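Lysozyme, putative (Bacillus anthracis, PDB 2WAG) probably hydrolyses bacterial cell-wall peptidoglycan as a family GH25 lysozyme, with retention of anomeric configuration. Local coordinates at residues 76-90 against 125-137. Residues are numbered along the deposited sequence; the frame is centred on the assembly and turned at random. Where two conformers were deposited one is given.
Sequences FSFDSKGETQAEQFI and ELSVMIEMLEKHY. With SO4 (sulfate ion), chain G.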
ATOM      1  N   PHE A  76      -0.464 -13.685 -10.418  1.00  7.12           N
ATOM      2  CA  PHE A  76      -0.308 -13.838 -11.861  1.00  7.37           C
ATOM      3  C   PHE A  76       0.908 -13.112 -12.423  1.00  7.48           C
ATOM      4  O   PHE A  76       1.214 -11.985 -12.009  1.00  9.21           O
ATOM      5  CB  PHE A  76      -1.587 -13.317 -12.523  1.00  8.80           C
ATOM      6  CG  PHE A  76      -1.681 -13.560 -14.010  1.00  8.46           C
ATOM      7  CD1 PHE A  76      -1.898 -14.833 -14.523  1.00 10.40           C
ATOM      8  CD2 PHE A  76      -1.592 -12.487 -14.892  1.00 10.55           C
ATOM      9  CE1 PHE A  76      -1.992 -15.028 -15.930  1.00 11.21           C
ATOM     10  CE2 PHE A  76      -1.725 -12.670 -16.264  1.00 12.83           C
ATOM     11  CZ  PHE A  76      -1.912 -13.930 -16.776  1.00 11.44           C
ATOM     12  N   SER A  77       1.586 -13.759 -13.367  1.00  7.72           N
ATOM     13  CA  SER A  77       2.658 -13.154 -14.134  1.00  8.26           C
ATOM     14  C   SER A  77       2.187 -12.866 -15.552  1.00  8.42           C
ATOM     15  O   SER A  77       1.526 -13.697 -16.183  1.00  9.17           O
ATOM     16  CB  SER A  77       3.855 -14.090 -14.196  1.00  8.47           C
ATOM     17  OG  SER A  77       4.797 -13.565 -15.120  1.00  9.99           O
ATOM     18  N   PHE A  78       2.538 -11.698 -16.072  1.00  8.87           N
ATOM     19  CA  PHE A  78       2.288 -11.356 -17.469  1.00  9.74           C
ATOM     20  C   PHE A  78       3.315 -11.964 -18.417  1.00 10.61           C
ATOM     21  O   PHE A  78       3.207 -11.778 -19.628  1.00 11.62           O
ATOM     22  CB  PHE A  78       2.252  -9.834 -17.617  1.00 11.15           C
ATOM     23  CG  PHE A  78       1.136  -9.198 -16.846  1.00 11.96           C
ATOM     24  CD1 PHE A  78      -0.170  -9.363 -17.244  1.00 13.76           C
ATOM     25  CD2 PHE A  78       1.391  -8.438 -15.707  1.00 13.10           C
ATOM     26  CE1 PHE A  78      -1.233  -8.788 -16.536  1.00 13.94           C
ATOM     27  CE2 PHE A  78       0.333  -7.865 -15.001  1.00 14.56           C
ATOM     28  CZ  PHE A  78      -0.966  -8.033 -15.414  1.00 14.44           C
ATOM     29  N   ASP A  79       4.293 -12.692 -17.875  1.00  9.94           N
ATOM     30  CA  ASP A  79       5.437 -13.108 -18.685  1.00 11.88           C
ATOM     31  C   ASP A  79       5.665 -14.595 -18.811  1.00 12.18           C
ATOM     32  O   ASP A  79       6.702 -15.006 -19.328  1.00 14.55           O
ATOM     33  CB  ASP A  79       6.685 -12.391 -18.198  1.00 13.53           C
ATOM     34  CG  ASP A  79       6.655 -10.937 -18.593  1.00 16.46           C
ATOM     35  OD1 ASP A  79       6.699 -10.638 -19.800  1.00 22.38           O
ATOM     36  OD2 ASP A  79       6.507 -10.080 -17.708  1.00 23.32           O
ATOM     37  N   SER A  80       4.707 -15.408 -18.366  1.00 11.60           N
ATOM     38  CA  SER A  80       4.761 -16.840 -18.642  1.00 12.07           C
ATOM     39  C   SER A  80       3.380 -17.380 -18.947  1.00 11.39           C
ATOM     40  O   SER A  80       2.360 -16.718 -18.708  1.00 11.28           O
ATOM     41  CB  SER A  80       5.391 -17.615 -17.496  1.00 12.51           C
ATOM     42  OG  SER A  80       4.680 -17.410 -16.298  1.00 11.95           O
ATOM     43  N   LYS A  81       3.336 -18.577 -19.515  1.00 12.18           N
ATOM     44  CA  LYS A  81       2.058 -19.108 -19.985  1.00 13.16           C
ATOM     45  C   LYS A  81       1.111 -19.464 -18.848  1.00 12.63           C
ATOM     46  O   LYS A  81       1.537 -19.879 -17.775  1.00 12.54           O
ATOM     47  CB  LYS A  81       2.287 -20.331 -20.871  1.00 15.19           C
ATOM     48  CG  LYS A  81       2.923 -20.007 -22.225  1.00 18.12           C
ATOM     49  CD  LYS A  81       2.992 -21.247 -23.100  1.00 23.80           C
ATOM     50  CE  LYS A  81       3.585 -22.414 -22.323  1.00 25.75           C
ATOM     51  NZ  LYS A  81       5.061 -22.337 -22.131  1.00 27.11           N
ATOM     52  N   GLY A  82      -0.177 -19.332 -19.128  1.00 12.06           N
ATOM     53  CA  GLY A  82      -1.203 -19.707 -18.154  1.00 11.51           C
ATOM     54  C   GLY A  82      -1.075 -21.164 -17.765  1.00 11.25           C
ATOM     55  O   GLY A  82      -1.255 -21.532 -16.616  1.00 12.23           O
ATOM     56  N   GLU A  83      -0.759 -22.025 -18.733  1.00 11.97           N
ATOM     57  CA  GLU A  83      -0.706 -23.442 -18.429  1.00 12.99           C
ATOM     58  C   GLU A  83       0.365 -23.746 -17.388  1.00 12.18           C
ATOM     59  O   GLU A  83       0.149 -24.509 -16.463  1.00 12.66           O
ATOM     60  CB  GLU A  83      -0.454 -24.262 -19.713  1.00 14.54           C
ATOM     61  CG  GLU A  83      -0.291 -25.746 -19.416  1.00 19.24           C
ATOM     62  CD  GLU A  83       0.171 -26.553 -20.614  1.00 24.84           C
ATOM     63  OE1 GLU A  83       1.173 -26.167 -21.262  1.00 29.14           O
ATOM     64  OE2 GLU A  83      -0.471 -27.585 -20.882  1.00 28.69           O
ATOM     65  N   THR A  84       1.543 -23.134 -17.542  1.00 11.42           N
ATOM     66  CA  THR A  84       2.634 -23.343 -16.614  0.50 10.75           C
ATOM     67  C   THR A  84       2.338 -22.741 -15.231  1.00 10.97           C
ATOM     68  O   THR A  84       2.674 -23.310 -14.206  1.00 11.08           O
ATOM     69  CB  THR A  84       3.941 -22.795 -17.203  0.50 10.21           C
ATOM     70  OG1 THR A  84       3.767 -21.426 -17.593  0.50 13.00           O
ATOM     71  CG2 THR A  84       4.256 -23.568 -18.432  0.50  7.44           C
ATOM     72  N   GLN A  85       1.680 -21.585 -15.230  1.00 10.83           N
ATOM     73  CA  GLN A  85       1.285 -20.978 -13.957  1.00 10.63           C
ATOM     74  C   GLN A  85       0.256 -21.843 -13.221  1.00 10.13           C
ATOM     75  O   GLN A  85       0.366 -22.023 -12.018  1.00 10.46           O
ATOM     76  CB  GLN A  85       0.762 -19.571 -14.198  1.00  9.78           C
ATOM     77  CG  GLN A  85       1.861 -18.626 -14.679  1.00 10.42           C
ATOM     78  CD  GLN A  85       1.426 -17.201 -14.671  1.00  9.32           C
ATOM     79  OE1 GLN A  85       1.195 -16.621 -13.607  1.00  9.60           O
ATOM     80  NE2 GLN A  85       1.282 -16.611 -15.854  1.00  9.85           N
ATOM     81  N   ALA A  86      -0.728 -22.395 -13.953  1.00  9.90           N
ATOM     82  CA  ALA A  86      -1.706 -23.289 -13.330  1.00  9.90           C
ATOM     83  C   ALA A  86      -1.029 -24.538 -12.769  1.00  9.96           C
ATOM     84  O   ALA A  86      -1.348 -25.005 -11.679  1.00  9.96           O
ATOM     85  CB  ALA A  86      -2.767 -23.700 -14.336  1.00 10.72           C
ATOM     86  N   GLU A  87      -0.102 -25.095 -13.553  1.00 10.47           N
ATOM     87  CA  GLU A  87       0.613 -26.279 -13.105  1.00 11.34           C
ATOM     88  C   GLU A  87       1.398 -26.003 -11.831  1.00 11.39           C
ATOM     89  O   GLU A  87       1.488 -26.852 -10.937  1.00 11.35           O
ATOM     90  CB  GLU A  87       1.559 -26.788 -14.212  1.00 11.73           C
ATOM     91  CG  GLU A  87       0.816 -27.437 -15.390  1.00 13.46           C
ATOM     92  CD  GLU A  87       1.647 -27.616 -16.662  1.00 18.78           C
ATOM     93  OE1 GLU A  87       2.682 -26.941 -16.865  1.00 18.88           O
ATOM     94  OE2 GLU A  87       1.225 -28.439 -17.504  1.00 22.59           O
ATOM     95  N   GLN A  88       1.917 -24.787 -11.714  1.00 11.44           N
ATOM     96  CA  GLN A  88       2.639 -24.431 -10.518  0.50 11.43           C
ATOM     97  C   GLN A  88       1.745 -24.304  -9.273  1.00 11.09           C
ATOM     98  O   GLN A  88       2.063 -24.824  -8.206  1.00 11.83           O
ATOM     99  CB  GLN A  88       3.444 -23.184 -10.805  0.50 11.35           C
ATOM    100  CG  GLN A  88       4.855 -23.579 -11.191  0.50  8.54           C
ATOM    101  CD  GLN A  88       5.623 -24.154 -10.004  0.50  2.83           C
ATOM    102  OE1 GLN A  88       5.934 -25.348  -9.950  0.50 11.42           O
ATOM    103  NE2 GLN A  88       5.910 -23.294  -9.044  0.50  9.89           N
ATOM    104  N   PHE A  89       0.603 -23.636  -9.416  1.00 10.06           N
ATOM    105  CA  PHE A  89      -0.324 -23.579  -8.293  1.00 10.25           C
ATOM    106  C   PHE A  89      -0.762 -25.003  -7.905  1.00  9.83           C
ATOM    107  O   PHE A  89      -0.762 -25.363  -6.735  1.00 10.28           O
ATOM    108  CB  PHE A  89      -1.507 -22.705  -8.690  1.00  9.90           C
ATOM    109  CG  PHE A  89      -2.522 -22.481  -7.592  1.00  8.71           C
ATOM    110  CD1 PHE A  89      -2.371 -21.422  -6.691  1.00  9.29           C
ATOM    111  CD2 PHE A  89      -3.640 -23.299  -7.472  1.00  9.03           C
ATOM    112  CE1 PHE A  89      -3.332 -21.185  -5.713  1.00  8.93           C
ATOM    113  CE2 PHE A  89      -4.596 -23.078  -6.478  1.00  9.57           C
ATOM    114  CZ  PHE A  89      -4.450 -21.999  -5.614  1.00  8.29           C
ATOM    115  N   ILE A  90      -1.130 -25.814  -8.906  1.00 10.08           N
ATOM    116  CA  ILE A  90      -1.619 -27.163  -8.654  1.00 10.59           C
ATOM    117  C   ILE A  90      -0.576 -28.049  -7.940  1.00 11.15           C
ATOM    118  O   ILE A  90      -0.934 -28.806  -7.057  1.00 12.22           O
ATOM    119  CB  ILE A  90      -2.125 -27.801  -9.966  1.00 10.65           C
ATOM    120  CG1 ILE A  90      -3.430 -27.117 -10.396  1.00 10.64           C
ATOM    121  CG2 ILE A  90      -2.363 -29.318  -9.797  1.00 11.92           C
ATOM    122  CD1 ILE A  90      -3.840 -27.428 -11.849  1.00 10.58           C
ATOM    123  N   GLU A 125      -3.995 -16.261 -21.558  1.00 10.16           N
ATOM    124  CA  GLU A 125      -3.283 -17.007 -20.545  1.00  9.79           C
ATOM    125  C   GLU A 125      -4.122 -17.184 -19.281  1.00  9.67           C
ATOM    126  O   GLU A 125      -4.137 -18.253 -18.674  1.00 10.04           O
ATOM    127  CB  GLU A 125      -1.940 -16.335 -20.218  1.00 10.77           C
ATOM    128  CG  GLU A 125      -1.053 -16.112 -21.452  1.00 12.36           C
ATOM    129  CD  GLU A 125      -0.803 -17.368 -22.269  1.00 12.97           C
ATOM    130  OE1 GLU A 125      -0.805 -18.476 -21.706  1.00 13.14           O
ATOM    131  OE2 GLU A 125      -0.557 -17.207 -23.496  1.00 17.31           O
ATOM    132  N   LEU A 126      -4.833 -16.123 -18.895  1.00  8.95           N
ATOM    133  CA  LEU A 126      -5.666 -16.221 -17.701  1.00  9.86           C
ATOM    134  C   LEU A 126      -6.806 -17.243 -17.925  1.00  8.67           C
ATOM    135  O   LEU A 126      -7.181 -17.982 -17.017  1.00  9.42           O
ATOM    136  CB  LEU A 126      -6.217 -14.842 -17.338  1.00 11.26           C
ATOM    137  CG  LEU A 126      -6.951 -14.679 -16.013  1.00 11.53           C
ATOM    138  CD1 LEU A 126      -6.059 -15.118 -14.868  1.00 12.01           C
ATOM    139  CD2 LEU A 126      -7.268 -13.196 -15.873  1.00 13.62           C
ATOM    140  N   SER A 127      -7.339 -17.299 -19.145  1.00  8.95           N
ATOM    141  CA  SER A 127      -8.418 -18.257 -19.412  1.00  8.97           C
ATOM    142  C   SER A 127      -7.954 -19.699 -19.307  1.00  9.36           C
ATOM    143  O   SER A 127      -8.687 -20.561 -18.816  1.00  9.49           O
ATOM    144  CB  SER A 127      -9.018 -18.009 -20.789  1.00  9.50           C
ATOM    145  OG  SER A 127      -9.645 -16.748 -20.855  1.00 10.38           O
ATOM    146  N   VAL A 128      -6.729 -19.974 -19.766  1.00  9.24           N
ATOM    147  CA  VAL A 128      -6.167 -21.300 -19.580  1.00 10.24           C
ATOM    148  C   VAL A 128      -6.026 -21.631 -18.082  1.00  9.42           C
ATOM    149  O   VAL A 128      -6.371 -22.725 -17.634  1.00 10.17           O
ATOM    150  CB  VAL A 128      -4.814 -21.455 -20.290  1.00 10.65           C
ATOM    151  CG1 VAL A 128      -4.136 -22.741 -19.849  1.00 13.54           C
ATOM    152  CG2 VAL A 128      -5.004 -21.388 -21.811  1.00 12.47           C
ATOM    153  N   MET A 129      -5.509 -20.680 -17.297  1.00  9.47           N
ATOM    154  CA  MET A 129      -5.366 -20.915 -15.863  1.00  9.79           C
ATOM    155  C   MET A 129      -6.707 -21.234 -15.209  1.00  9.17           C
ATOM    156  O   MET A 129      -6.809 -22.169 -14.412  1.00  9.54           O
ATOM    157  CB  MET A 129      -4.817 -19.681 -15.167  1.00 11.23           C
ATOM    158  CG  MET A 129      -3.375 -19.439 -15.368  1.00 12.58           C
ATOM    159  SD  MET A 129      -2.689 -18.391 -14.056  1.00 16.21           S
ATOM    160  CE  MET A 129      -2.819 -19.379 -12.719  1.00 10.32           C
ATOM    161  N   ILE A 130      -7.711 -20.409 -15.501  1.00  8.69           N
ATOM    162  CA  ILE A 130      -9.031 -20.607 -14.918  1.00  9.22           C
ATOM    163  C   ILE A 130      -9.557 -22.005 -15.277  1.00  9.43           C
ATOM    164  O   ILE A 130     -10.044 -22.739 -14.404  1.00 10.01           O
ATOM    165  CB  ILE A 130      -9.986 -19.530 -15.399  1.00  8.65           C
ATOM    166  CG1 ILE A 130      -9.589 -18.161 -14.852  1.00  9.52           C
ATOM    167  CG2 ILE A 130     -11.449 -19.888 -15.002  1.00  9.56           C
ATOM    168  CD1 ILE A 130     -10.153 -17.015 -15.649  1.00 10.77           C
ATOM    169  N   GLU A 131      -9.464 -22.380 -16.558  1.00  9.42           N
ATOM    170  CA  GLU A 131      -9.964 -23.682 -16.980  1.00 10.04           C
ATOM    171  C   GLU A 131      -9.286 -24.809 -16.198  1.00  9.49           C
ATOM    172  O   GLU A 131      -9.930 -25.743 -15.704  1.00 10.59           O
ATOM    173  CB  GLU A 131      -9.728 -23.865 -18.479  1.00 10.70           C
ATOM    174  CG  GLU A 131     -10.319 -25.191 -18.987  1.00 13.23           C
ATOM    175  CD  GLU A 131     -10.074 -25.414 -20.442  1.00 17.26           C
ATOM    176  OE1 GLU A 131     -10.515 -24.592 -21.273  1.00 17.91           O
ATOM    177  OE2 GLU A 131      -9.475 -26.458 -20.762  1.00 23.10           O
ATOM    178  N   MET A 132      -7.969 -24.723 -16.071  1.00  9.17           N
ATOM    179  CA  MET A 132      -7.237 -25.786 -15.403  1.00  9.68           C
ATOM    180  C   MET A 132      -7.511 -25.848 -13.902  1.00  9.41           C
ATOM    181  O   MET A 132      -7.636 -26.944 -13.329  1.00 10.57           O
ATOM    182  CB  MET A 132      -5.732 -25.646 -15.669  1.00 10.16           C
ATOM    183  CG  MET A 132      -5.397 -25.839 -17.150  1.00 11.81           C
ATOM    184  SD  MET A 132      -3.654 -25.630 -17.513  1.00 14.84           S
ATOM    185  CE  MET A 132      -2.932 -26.972 -16.591  1.00 17.24           C
ATOM    186  N   LEU A 133      -7.599 -24.689 -13.243  0.50  8.75           N
ATOM    187  CA  LEU A 133      -7.872 -24.685 -11.806  0.50  8.32           C
ATOM    188  C   LEU A 133      -9.302 -25.104 -11.499  0.50  8.52           C
ATOM    189  O   LEU A 133      -9.545 -25.828 -10.537  0.50  8.95           O
ATOM    190  CB  LEU A 133      -7.621 -23.306 -11.185  0.50  8.08           C
ATOM    191  CG  LEU A 133      -6.158 -22.927 -10.914  0.50  6.39           C
ATOM    192  CD1 LEU A 133      -6.059 -21.602 -10.161  0.50  7.79           C
ATOM    193  CD2 LEU A 133      -5.333 -23.990 -10.255  0.50 11.56           C
ATOM    194  N   GLU A 134     -10.252 -24.640 -12.303  1.00  9.05           N
ATOM    195  CA  GLU A 134     -11.640 -25.027 -12.050  1.00  9.93           C
ATOM    196  C   GLU A 134     -11.800 -26.538 -12.203  1.00 10.48           C
ATOM    197  O   GLU A 134     -12.468 -27.176 -11.380  1.00 11.40           O
ATOM    198  CB  GLU A 134     -12.615 -24.240 -12.925  1.00 10.01           C
ATOM    199  CG  GLU A 134     -14.066 -24.551 -12.567  1.00 11.64           C
ATOM    200  CD  GLU A 134     -15.083 -23.577 -13.119  1.00 13.90           C
ATOM    201  OE1 GLU A 134     -14.765 -22.775 -14.013  1.00 13.75           O
ATOM    202  OE2 GLU A 134     -16.239 -23.626 -12.627  1.00 18.17           O
ATOM    203  N   LYS A 135     -11.173 -27.117 -13.231  1.00 10.66           N
ATOM    204  CA  LYS A 135     -11.263 -28.562 -13.434  1.00 11.98           C
ATOM    205  C   LYS A 135     -10.592 -29.312 -12.288  1.00 11.81           C
ATOM    206  O   LYS A 135     -11.125 -30.300 -11.786  1.00 13.49           O
ATOM    207  CB  LYS A 135     -10.639 -28.982 -14.781  1.00 13.15           C
ATOM    208  CG  LYS A 135     -10.657 -30.491 -14.985  1.00 15.88           C
ATOM    209  CD  LYS A 135     -10.029 -30.910 -16.299  1.00 19.66           C
ATOM    210  CE  LYS A 135     -10.093 -32.435 -16.452  1.00 22.07           C
ATOM    211  NZ  LYS A 135      -9.322 -32.919 -17.638  1.00 25.21           N
ATOM    212  N   HIS A 136      -9.407 -28.864 -11.882  1.00 11.03           N
ATOM    213  CA  HIS A 136      -8.676 -29.624 -10.908  1.00 11.68           C
ATOM    214  C   HIS A 136      -9.333 -29.600  -9.525  1.00 11.24           C
ATOM    215  O   HIS A 136      -9.430 -30.637  -8.839  1.00 12.92           O
ATOM    216  CB  HIS A 136      -7.240 -29.091 -10.806  1.00 11.89           C
ATOM    217  CG  HIS A 136      -6.390 -29.876  -9.866  1.00 11.44           C
ATOM    218  ND1 HIS A 136      -5.805 -31.076 -10.224  1.00 14.80           N
ATOM    219  CD2 HIS A 136      -6.024 -29.647  -8.584  1.00 12.67           C
ATOM    220  CE1 HIS A 136      -5.129 -31.552  -9.193  1.00 15.41           C
ATOM    221  NE2 HIS A 136      -5.229 -30.694  -8.192  1.00 14.89           N
ATOM    222  N   TYR A 137      -9.742 -28.411  -9.089  1.00 10.71           N
ATOM    223  CA  TYR A 137     -10.270 -28.280  -7.721  1.00 10.28           C
ATOM    224  C   TYR A 137     -11.786 -28.472  -7.655  1.00 10.39           C
ATOM    225  O   TYR A 137     -12.336 -28.643  -6.575  1.00 11.90           O
ATOM    226  CB  TYR A 137      -9.869 -26.931  -7.099  1.00 10.88           C
ATOM    227  CG  TYR A 137      -8.373 -26.837  -6.906  1.00  9.45           C
ATOM    228  CD1 TYR A 137      -7.745 -27.470  -5.838  1.00  9.89           C
ATOM    229  CD2 TYR A 137      -7.585 -26.185  -7.840  1.00  9.96           C
ATOM    230  CE1 TYR A 137      -6.366 -27.410  -5.676  1.00 10.76           C
ATOM    231  CE2 TYR A 137      -6.200 -26.123  -7.691  1.00  9.94           C
ATOM    232  CZ  TYR A 137      -5.609 -26.737  -6.619  1.00  9.38           C
ATOM    233  OH  TYR A 137      -4.250 -26.694  -6.480  1.00 10.48           O
TER
HETATM  234  S   SO4 G1223       7.566 -15.678 -14.620  1.00 13.82           S
HETATM  235  O1  SO4 G1223       7.516 -14.465 -13.820  1.00 21.43           O
HETATM  236  O2  SO4 G1223       7.361 -16.993 -14.024  1.00 21.63           O
HETATM  237  O3  SO4 G1223       8.547 -15.659 -15.713  1.00 20.44           O
HETATM  238  O4  SO4 G1223       6.299 -15.518 -15.371  1.00 20.26           O
HETATM  239  O   HOH W   1      -1.309 -21.057 -21.639  0.50 11.79           O
HETATM  240  O   HOH W   2      -0.865 -21.724 -21.261  0.50 12.90           O
HETATM  241  O   HOH W   3      -3.490 -30.299  -6.057  1.00 17.97           O
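Ile90 lays its CG2 methyl over the centre of one face of the His136 ring, a CH-pi contact with the carbon 3.6 Å from the ring centroid; Tyr137 CD2 lies at that ring's edge. With CG1 beside the backbone N (chi1 -71°), the other branch is sent to Leu133 CD2 and Tyr137 CE2, and this branched side chain is thus a knob in the hole formed by Met132, Leu133, His136 and Tyr137. Phe76 receives Leu126 CD1 over one face, with Glu125 CB and Met129 SD at its edge; unbranched Met129, bent at chi3, can set its sulfur 3.7 Å from Phe76 CD1, a Met-aromatic contact. The rings of Phe89 and Tyr137 meet obliquely, planes at 78°, while the Tyr137 hydroxyl is hydrogen-bonded to Val93 O. The two helices are neighbours on the outside of a TIM-barrel-like fold, crossing at -34°; Phe89 and Met129 reach inward to strand 69-75. Small residues allow axes only 7.8 Å apart: Ala86 CB lies 3.8 Å from Met132 CB, and Gly82 CA comes within 3.3 Å of Glu125 O in a CA-H...O contact. Glu125, bent at chi2, accepts a nearly straight 2.8 Å bond from Gly82 N at OE1, on the anti side and somewhat out of the carboxylate plane; its probable negative charge would suit this helix N-terminus.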